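Local coordinates for protein adenylate isopentenyltransferase (Humulus lupulus, PDB 3A8T) that transfers a dimethylallyl group from dimethylallyl diphosphate to the adenine N6 of AMP, ADP or ATP in cytokinin biosynthesis, at residues E40-L45 with K131-V136. Residues are numbered along the deposited sequence; the frame is centred on the assembly and turned at random.
Sequences EKLLVL and KLPVLV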
loop_
_atom_site.group_PDB
_atom_site.type_symbol
_atom_site.label_atom_id
_atom_site.label_comp_id
_atom_site.label_asym_id
_atom_site.label_seq_id
_atom_site.Cartn_x
_atom_site.Cartn_y
_atom_site.Cartn_z
ATOM N N GLU A 40 -16.771 -3.677 19.005
ATOM C CA GLU A 40 -15.328 -3.453 19.070
ATOM C C GLU A 40 -14.771 -2.261 18.328
ATOM O O GLU A 40 -15.187 -1.957 17.188
ATOM C CB GLU A 40 -14.592 -4.715 18.600
ATOM C CG GLU A 40 -15.024 -5.913 19.402
ATOM C CD GLU A 40 -14.684 -7.264 18.767
ATOM O OE1 GLU A 40 -14.814 -7.409 17.507
ATOM O OE2 GLU A 40 -14.319 -8.189 19.564
ATOM N N LYS A 41 -13.799 -1.623 18.999
ATOM C CA LYS A 41 -13.097 -0.453 18.507
ATOM C C LYS A 41 -12.010 -0.847 17.528
ATOM O O LYS A 41 -11.231 -1.785 17.775
ATOM C CB LYS A 41 -12.497 0.340 19.647
ATOM C CG LYS A 41 -13.541 0.989 20.586
ATOM C CD LYS A 41 -12.859 1.814 21.731
ATOM C CE LYS A 41 -13.860 2.696 22.564
ATOM N NZ LYS A 41 -14.346 3.908 21.803
ATOM N N LEU A 42 -12.006 -0.140 16.405
ATOM C CA LEU A 42 -11.051 -0.365 15.376
ATOM C C LEU A 42 -10.529 0.936 14.785
ATOM O O LEU A 42 -11.281 1.780 14.324
ATOM C CB LEU A 42 -11.653 -1.237 14.262
ATOM C CG LEU A 42 -10.742 -1.417 13.028
ATOM C CD1 LEU A 42 -9.483 -2.287 13.323
ATOM C CD2 LEU A 42 -11.595 -1.966 11.920
ATOM N N LEU A 43 -9.221 1.096 14.810
ATOM C CA LEU A 43 -8.627 2.286 14.243
ATOM C C LEU A 43 -8.372 1.989 12.777
ATOM O O LEU A 43 -7.864 0.906 12.446
ATOM C CB LEU A 43 -7.326 2.610 14.959
ATOM C CG LEU A 43 -6.576 3.873 14.558
ATOM C CD1 LEU A 43 -7.507 5.121 14.640
ATOM C CD2 LEU A 43 -5.377 3.986 15.503
ATOM N N VAL A 44 -8.738 2.922 11.912
ATOM C CA VAL A 44 -8.556 2.727 10.490
ATOM C C VAL A 44 -7.665 3.805 9.902
ATOM O O VAL A 44 -7.971 4.962 9.982
ATOM C CB VAL A 44 -9.931 2.707 9.775
ATOM C CG1 VAL A 44 -9.748 2.504 8.242
ATOM C CG2 VAL A 44 -10.806 1.627 10.412
ATOM N N LEU A 45 -6.531 3.413 9.347
ATOM C CA LEU A 45 -5.605 4.376 8.774
ATOM C C LEU A 45 -5.769 4.306 7.282
ATOM O O LEU A 45 -5.451 3.281 6.678
ATOM C CB LEU A 45 -4.127 4.102 9.174
ATOM C CG LEU A 45 -3.772 4.001 10.681
ATOM C CD1 LEU A 45 -2.320 4.224 10.879
ATOM C CD2 LEU A 45 -4.607 4.936 11.522
ATOM N N LYS A 131 -5.274 -5.238 22.893
ATOM C CA LYS A 131 -4.556 -4.200 22.185
ATOM C C LYS A 131 -5.489 -3.668 21.120
ATOM O O LYS A 131 -6.441 -4.356 20.676
ATOM C CB LYS A 131 -3.286 -4.715 21.549
ATOM C CG LYS A 131 -2.464 -5.454 22.530
ATOM C CD LYS A 131 -1.024 -5.397 22.184
ATOM C CE LYS A 131 -0.242 -6.274 23.140
ATOM N NZ LYS A 131 -0.398 -5.791 24.549
ATOM N N LEU A 132 -5.233 -2.438 20.707
ATOM C CA LEU A 132 -6.074 -1.860 19.687
ATOM C C LEU A 132 -5.744 -2.371 18.300
ATOM O O LEU A 132 -4.597 -2.391 17.936
ATOM C CB LEU A 132 -5.928 -0.356 19.712
ATOM C CG LEU A 132 -6.625 0.297 18.538
ATOM C CD1 LEU A 132 -8.105 0.433 18.720
ATOM C CD2 LEU A 132 -6.017 1.617 18.429
ATOM N N PRO A 133 -6.748 -2.889 17.549
ATOM C CA PRO A 133 -6.481 -3.365 16.178
ATOM C C PRO A 133 -6.466 -2.090 15.264
ATOM O O PRO A 133 -7.289 -1.155 15.433
ATOM C CB PRO A 133 -7.674 -4.268 15.882
ATOM C CG PRO A 133 -8.736 -3.679 16.668
ATOM C CD PRO A 133 -8.083 -3.323 17.991
ATOM N N VAL A 134 -5.538 -2.038 14.317
ATOM C CA VAL A 134 -5.393 -0.884 13.414
ATOM C C VAL A 134 -5.369 -1.372 11.973
ATOM O O VAL A 134 -4.446 -2.081 11.584
ATOM C CB VAL A 134 -4.102 -0.185 13.704
ATOM C CG1 VAL A 134 -3.975 1.079 12.889
ATOM C CG2 VAL A 134 -4.018 0.095 15.211
ATOM N N LEU A 135 -6.391 -1.006 11.201
ATOM C CA LEU A 135 -6.467 -1.390 9.790
ATOM C C LEU A 135 -5.591 -0.428 8.980
ATOM O O LEU A 135 -5.888 0.740 8.915
ATOM C CB LEU A 135 -7.910 -1.286 9.322
ATOM C CG LEU A 135 -8.305 -2.071 8.097
ATOM C CD1 LEU A 135 -8.073 -3.544 8.297
ATOM C CD2 LEU A 135 -9.788 -1.778 7.797
ATOM N N VAL A 136 -4.518 -0.921 8.372
ATOM C CA VAL A 136 -3.598 -0.061 7.631
ATOM C C VAL A 136 -3.485 -0.439 6.178
ATOM O O VAL A 136 -2.992 -1.532 5.813
ATOM C CB VAL A 136 -2.170 -0.092 8.281
ATOM C CG1 VAL A 136 -1.212 0.877 7.574
ATOM C CG2 VAL A 136 -2.294 0.265 9.755
#
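Leu-43 and Val-134 pair in register, CA to CA 4.6 Å, as neighbouring parallel strands of the central sheet of a P-loop fold; strand 41-45 runs on towards the ATP-binding loop that includes Gly-47 and Lys-53. Three backbone hydrogen bonds join the two strands. Leu-43 N donates to Pro-133 O at 3.0 Å. Leu-135 N reaches Leu-43 O at 2.7 Å. Leu-45 N closes the series on Leu-135 O, the N-H pointing almost straight at it (168°). Leu-43 thus spends both its N-H and its carbonyl here, the latter also taking a CA-H...O contact from Val-134. Leu-42 and Val-44 instead form backbone hydrogen bonds with strand 174-181, through Asp-174, Cys-176 and Leu-178, while Lys-41 NZ forms a salt bridge with Asp-174 and hydrogen bonds to the carbonyls of Phe-336 and Glu-339. On the face shared by Leu-43, Leu-45, Val-134 and Val-136, helix 53-61 touches all but Val-134, which meets Leu-66. An alanine at Leu-45 would remove CG, CD1 and CD2 and would probably open a gap beside Val-134 and Val-136. With CG anti to the carbonyl carbon (chi1 -55°), Leu-45 places CG 3.7 Å from Val-134 CG1, and its CD1 lies 4.1 Å from Val-136 CG2.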